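Tartronic semialdehyde reductase (Salmonella typhimurium, PDB 1YB4) catalyses the reversible NAD(P)H-dependent reduction of tartronate semialdehyde (2-hydroxy-3-oxopropanoate) to (R)-glycerate. Local coordinates at residues R227-G232 with A281-L286; K234-Q239 with G274-H279. All coordinates share one frame; numbering follows the deposited sequence.

Interaction 1: R227-G232 with A281-L286; sequences RTFEPG and AMVQAL
The Phe229 ring meets Ala281 in an off-centre CH-pi contact: Ala281 CA stands 4.2 Å from the ring centroid, 30° off the ring normal, with the ring atom CD1 3.7 Å from that CA. Arg227 C lies over one face of the same ring, 3.9 Å above the plane and offset toward the rim. Arg227 supplies the other flat group, and Phe229 CZ lies over the centre of one face of its guanidinium, 4.1 Å above the plane. Val283 CG1 and the Gln284 amide approach both groups obliquely. CZ of Phe229 is 3.9 Å from Val283 CG1, and the two side chains cross at about a right angle; Val283 chi1 of 62° sets CG1 between its backbone N and carbonyl carbon. The Arg227 chain is bent at chi2 and chi3. Its NH2 lies 4.2 Å from Gln284 NE2, with guanidinium and amide planes 72° apart. No hydrogen bond joins the segments. The charge of Arg227 is instead met through NH1 by a salt bridge to Glu287. An aromatic side chain thus joins the loop between helices 215-225 and 235-251 to residues 281-284, which lead into helix 283-290, in the helical C-terminal domain of this HIBADH-related enzyme.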
loop_
_atom_site.group_PDB
_atom_site.type_symbol
_atom_site.label_atom_id
_atom_site.label_comp_id
_atom_site.label_asym_id
_atom_site.label_seq_id
_atom_site.Cartn_x
_atom_site.Cartn_y
_atom_site.Cartn_z
ATOM N N ARG A 227 -10.436 25.163 -0.601
ATOM C CA ARG A 227 -10.647 24.648 0.764
ATOM C C ARG A 227 -12.120 24.583 1.175
ATOM O O ARG A 227 -12.460 24.785 2.340
ATOM C CB ARG A 227 -9.876 25.494 1.778
ATOM C CG ARG A 227 -8.488 25.887 1.308
ATOM C CD ARG A 227 -7.645 24.669 1.017
ATOM N NE ARG A 227 -7.241 23.983 2.242
ATOM C CZ ARG A 227 -6.611 22.815 2.254
ATOM N NH1 ARG A 227 -6.325 22.213 1.106
ATOM N NH2 ARG A 227 -6.271 22.253 3.403
ATOM N N THR A 228 -12.988 24.278 0.217
ATOM C CA THR A 228 -14.415 24.192 0.489
ATOM C C THR A 228 -14.818 22.729 0.672
ATOM O O THR A 228 -15.069 22.016 -0.297
ATOM C CB THR A 228 -15.228 24.860 -0.661
ATOM O OG1 THR A 228 -15.452 23.923 -1.719
ATOM C CG2 THR A 228 -14.452 26.060 -1.229
ATOM N N PHE A 229 -14.872 22.297 1.933
ATOM C CA PHE A 229 -15.201 20.920 2.301
ATOM C C PHE A 229 -16.552 20.682 2.987
ATOM O O PHE A 229 -16.765 19.622 3.585
ATOM C CB PHE A 229 -14.105 20.361 3.208
ATOM C CG PHE A 229 -12.724 20.505 2.651
ATOM C CD1 PHE A 229 -12.388 19.913 1.434
ATOM C CD2 PHE A 229 -11.762 21.233 3.339
ATOM C CE1 PHE A 229 -11.114 20.039 0.908
ATOM C CE2 PHE A 229 -10.486 21.369 2.829
ATOM C CZ PHE A 229 -10.159 20.769 1.605
ATOM N N GLU A 230 -17.460 21.647 2.930
ATOM C CA GLU A 230 -18.753 21.438 3.567
ATOM C C GLU A 230 -19.332 20.171 2.964
ATOM O O GLU A 230 -19.204 19.926 1.764
ATOM C CB GLU A 230 -19.707 22.622 3.335
ATOM C CG GLU A 230 -19.380 23.873 4.162
ATOM C CD GLU A 230 -18.465 24.852 3.433
ATOM O OE1 GLU A 230 -17.436 24.416 2.871
ATOM O OE2 GLU A 230 -18.774 26.067 3.428
ATOM N N PRO A 231 -19.965 19.340 3.795
ATOM C CA PRO A 231 -20.563 18.087 3.342
ATOM C C PRO A 231 -21.370 18.104 2.045
ATOM O O PRO A 231 -22.122 19.036 1.737
ATOM C CB PRO A 231 -21.395 17.658 4.540
ATOM C CG PRO A 231 -20.514 18.065 5.672
ATOM C CD PRO A 231 -20.063 19.462 5.260
ATOM N N GLY A 232 -21.165 17.034 1.293
ATOM C CA GLY A 232 -21.842 16.794 0.040
ATOM C C GLY A 232 -21.950 15.289 0.163
ATOM O O GLY A 232 -22.944 14.676 -0.225
ATOM N N ALA A 281 -12.190 16.163 1.302
ATOM C CA ALA A 281 -11.324 16.485 2.425
ATOM C C ALA A 281 -10.166 15.481 2.522
ATOM O O ALA A 281 -9.245 15.630 3.335
ATOM C CB ALA A 281 -12.129 16.476 3.699
HETATM N N MSE A 282 -10.246 14.450 1.694
HETATM C CA MSE A 282 -9.227 13.417 1.614
HETATM C C MSE A 282 -7.850 14.044 1.509
HETATM O O MSE A 282 -6.905 13.587 2.141
HETATM C CB MSE A 282 -9.481 12.554 0.369
HETATM C CG MSE A 282 -8.316 11.694 -0.098
HETATM SE SE MSE A 282 -7.973 10.210 1.079
HETATM C CE MSE A 282 -6.350 10.815 1.846
ATOM N N VAL A 283 -7.755 15.102 0.709
ATOM C CA VAL A 283 -6.495 15.787 0.455
ATOM C C VAL A 283 -5.738 16.148 1.711
ATOM O O VAL A 283 -4.504 16.185 1.724
ATOM C CB VAL A 283 -6.726 17.066 -0.405
ATOM C CG1 VAL A 283 -7.617 18.038 0.337
ATOM C CG2 VAL A 283 -5.388 17.709 -0.776
ATOM N N GLN A 284 -6.470 16.400 2.782
ATOM C CA GLN A 284 -5.827 16.767 4.037
ATOM C C GLN A 284 -4.918 15.660 4.568
ATOM O O GLN A 284 -3.918 15.939 5.226
ATOM C CB GLN A 284 -6.885 17.128 5.087
ATOM C CG GLN A 284 -7.716 18.342 4.706
ATOM C CD GLN A 284 -8.557 18.860 5.854
ATOM O OE1 GLN A 284 -9.498 18.202 6.300
ATOM N NE2 GLN A 284 -8.212 20.043 6.346
ATOM N N ALA A 285 -5.261 14.408 4.277
ATOM C CA ALA A 285 -4.456 13.294 4.753
ATOM C C ALA A 285 -3.081 13.334 4.133
ATOM O O ALA A 285 -2.086 13.125 4.817
ATOM C CB ALA A 285 -5.127 11.986 4.442
ATOM N N LEU A 286 -3.016 13.605 2.835
ATOM C CA LEU A 286 -1.718 13.675 2.186
ATOM C C LEU A 286 -0.982 14.967 2.538
ATOM O O LEU A 286 0.251 15.003 2.554
ATOM C CB LEU A 286 -1.869 13.514 0.678
ATOM C CG LEU A 286 -2.316 12.075 0.426
ATOM C CD1 LEU A 286 -3.813 11.999 0.452
ATOM C CD2 LEU A 286 -1.807 11.611 -0.877
#

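Interaction 2: K234-Q239 with G274-H279; sequences KIALHQ and GSQLDH
In His279, which meets His238 across the contact, chi1 of 51° sets CG between the backbone N and the carbonyl carbon. The ND1 atoms of His238 and His279 come 3.0 Å apart in a hydrogen bond in which either nitrogen could be the donor. The rings meet rim to rim, centroids 5.1 Å apart. His238 ND1 lies at the edge of the His279 ring, near its plane. The NE2 atom of His238 is held by Gln176 O, so both nitrogens of this buried ring have partners.

Where helix 235-251 begins, two backbone N-H groups turn to the loop. Ile235 N binds Leu277 O at 3.0 Å, with a bent N-H...O angle of 136°, and Ala236 N reaches a lone pair of Ser275 O in the carbonyl plane at 3.0 Å and a straighter 160°. Lys234 CA adds a CA-H...O contact to Leu277 O, 3.2 Å long, and Ile235 CG1 packs 3.6 Å from His279 CA. Gly274 to Leu277 form a type I beta turn. Carbonyls of a beta turn thus satisfy first-turn amides of the helix, with Lys234 at the N-cap and in a single beta bridge with Asp278; the His238 side chain lies about 8 Å from that of Lys172, the predicted active-site residue of this HIBADH-related reductase.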
loop_
_atom_site.group_PDB
_atom_site.type_symbol
_atom_site.label_atom_id
_atom_site.label_comp_id
_atom_site.label_asym_id
_atom_site.label_seq_id
_atom_site.Cartn_x
_atom_site.Cartn_y
_atom_site.Cartn_z
ATOM N N LYS A 234 -20.161 12.827 3.314
ATOM C CA LYS A 234 -19.252 12.670 4.454
ATOM C C LYS A 234 -18.229 11.544 4.306
ATOM O O LYS A 234 -18.511 10.484 3.740
ATOM C CB LYS A 234 -20.031 12.432 5.767
ATOM C CG LYS A 234 -21.046 13.505 6.190
ATOM C CD LYS A 234 -21.712 13.110 7.518
ATOM C CE LYS A 234 -22.997 13.897 7.823
ATOM N NZ LYS A 234 -22.823 15.378 7.782
ATOM N N ILE A 235 -17.036 11.785 4.835
ATOM C CA ILE A 235 -15.978 10.797 4.808
ATOM C C ILE A 235 -16.471 9.583 5.578
ATOM O O ILE A 235 -16.287 8.450 5.143
ATOM C CB ILE A 235 -14.687 11.373 5.427
ATOM C CG1 ILE A 235 -14.084 12.381 4.442
ATOM C CG2 ILE A 235 -13.702 10.257 5.767
ATOM C CD1 ILE A 235 -12.775 13.023 4.885
ATOM N N ALA A 236 -17.133 9.815 6.707
ATOM C CA ALA A 236 -17.663 8.697 7.494
ATOM C C ALA A 236 -18.544 7.792 6.627
ATOM O O ALA A 236 -18.582 6.577 6.808
ATOM C CB ALA A 236 -18.461 9.212 8.671
ATOM N N LEU A 237 -19.254 8.394 5.686
ATOM C CA LEU A 237 -20.118 7.657 4.781
ATOM C C LEU A 237 -19.307 6.849 3.757
ATOM O O LEU A 237 -19.543 5.649 3.543
ATOM C CB LEU A 237 -21.047 8.638 4.073
ATOM C CG LEU A 237 -22.430 8.670 4.706
ATOM C CD1 LEU A 237 -23.035 10.068 4.593
ATOM C CD2 LEU A 237 -23.301 7.600 4.020
ATOM N N HIS A 238 -18.352 7.512 3.114
ATOM C CA HIS A 238 -17.526 6.821 2.146
ATOM C C HIS A 238 -16.733 5.729 2.876
ATOM O O HIS A 238 -16.278 4.762 2.254
ATOM C CB HIS A 238 -16.583 7.805 1.428
ATOM C CG HIS A 238 -16.258 7.402 0.025
ATOM N ND1 HIS A 238 -15.799 8.296 -0.921
ATOM C CD2 HIS A 238 -16.337 6.201 -0.598
ATOM C CE1 HIS A 238 -15.613 7.662 -2.066
ATOM N NE2 HIS A 238 -15.933 6.389 -1.896
ATOM N N GLN A 239 -16.575 5.877 4.193
ATOM C CA GLN A 239 -15.859 4.865 4.982
ATOM C C GLN A 239 -16.705 3.595 5.047
ATOM O O GLN A 239 -16.223 2.498 4.762
ATOM C CB GLN A 239 -15.570 5.369 6.403
ATOM C CG GLN A 239 -14.438 6.381 6.506
ATOM C CD GLN A 239 -13.322 5.933 7.437
ATOM O OE1 GLN A 239 -12.550 5.033 7.108
ATOM N NE2 GLN A 239 -13.239 6.552 8.612
ATOM N N GLY A 274 -11.937 14.915 10.174
ATOM C CA GLY A 274 -12.418 15.009 8.811
ATOM C C GLY A 274 -13.606 14.097 8.574
ATOM O O GLY A 274 -14.183 14.101 7.490
ATOM N N SER A 275 -13.990 13.325 9.586
ATOM C CA SER A 275 -15.108 12.399 9.450
ATOM C C SER A 275 -16.383 13.029 8.917
ATOM O O SER A 275 -17.126 12.405 8.147
ATOM C CB SER A 275 -15.427 11.743 10.790
ATOM O OG SER A 275 -14.391 10.876 11.189
ATOM N N GLN A 276 -16.629 14.265 9.337
ATOM C CA GLN A 276 -17.840 14.986 8.970
ATOM C C GLN A 276 -17.722 15.929 7.791
ATOM O O GLN A 276 -18.637 16.699 7.523
ATOM C CB GLN A 276 -18.352 15.756 10.192
ATOM C CG GLN A 276 -18.940 14.857 11.277
ATOM C CD GLN A 276 -19.998 13.934 10.705
ATOM O OE1 GLN A 276 -20.831 14.359 9.893
ATOM N NE2 GLN A 276 -19.974 12.668 11.118
ATOM N N LEU A 277 -16.607 15.860 7.078
ATOM C CA LEU A 277 -16.391 16.731 5.939
ATOM C C LEU A 277 -16.634 15.992 4.631
ATOM O O LEU A 277 -16.840 14.774 4.620
ATOM C CB LEU A 277 -14.965 17.269 5.983
ATOM C CG LEU A 277 -14.584 17.851 7.351
ATOM C CD1 LEU A 277 -13.078 18.001 7.441
ATOM C CD2 LEU A 277 -15.281 19.189 7.561
ATOM N N ASP A 278 -16.636 16.751 3.538
ATOM C CA ASP A 278 -16.831 16.213 2.199
ATOM C C ASP A 278 -15.641 15.306 1.887
ATOM O O ASP A 278 -14.507 15.654 2.204
ATOM C CB ASP A 278 -16.880 17.353 1.190
ATOM C CG ASP A 278 -17.135 16.868 -0.209
ATOM O OD1 ASP A 278 -18.241 16.346 -0.455
ATOM O OD2 ASP A 278 -16.232 17.000 -1.066
ATOM N N HIS A 279 -15.879 14.155 1.260
ATOM C CA HIS A 279 -14.767 13.259 0.987
ATOM C C HIS A 279 -13.648 13.888 0.165
ATOM O O HIS A 279 -12.607 13.257 -0.069
ATOM C CB HIS A 279 -15.250 11.951 0.350
ATOM C CG HIS A 279 -16.140 12.130 -0.838
ATOM N ND1 HIS A 279 -16.717 11.064 -1.494
ATOM C CD2 HIS A 279 -16.515 13.238 -1.517
ATOM C CE1 HIS A 279 -17.404 11.505 -2.531
ATOM N NE2 HIS A 279 -17.299 12.822 -2.570
#

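Overall arrangement
Interaction 2 is nested inside the chain loop that interaction 1 closes, and the two centres are about 9 Å apart. They touch directly: Phe229 O is 2.9 Å from Asp278 N, a probable hydrogen bond, and Pro231 CG packs 3.0 Å from Gln276 O. Residues 227-232 lead into helix 235-251, whereas 274-279 run on into 281-286, so the two contacts pair consecutive parts of the same two regions of chain. Both belong to the helical C-terminal part of the chain. Interaction 2 is the one near Lys172, while interaction 1 lies away from the predicted active site. In depth they also differ, their centres lying about 13 Å (interaction 2) and about 20 Å (interaction 1) from the centre of the chain.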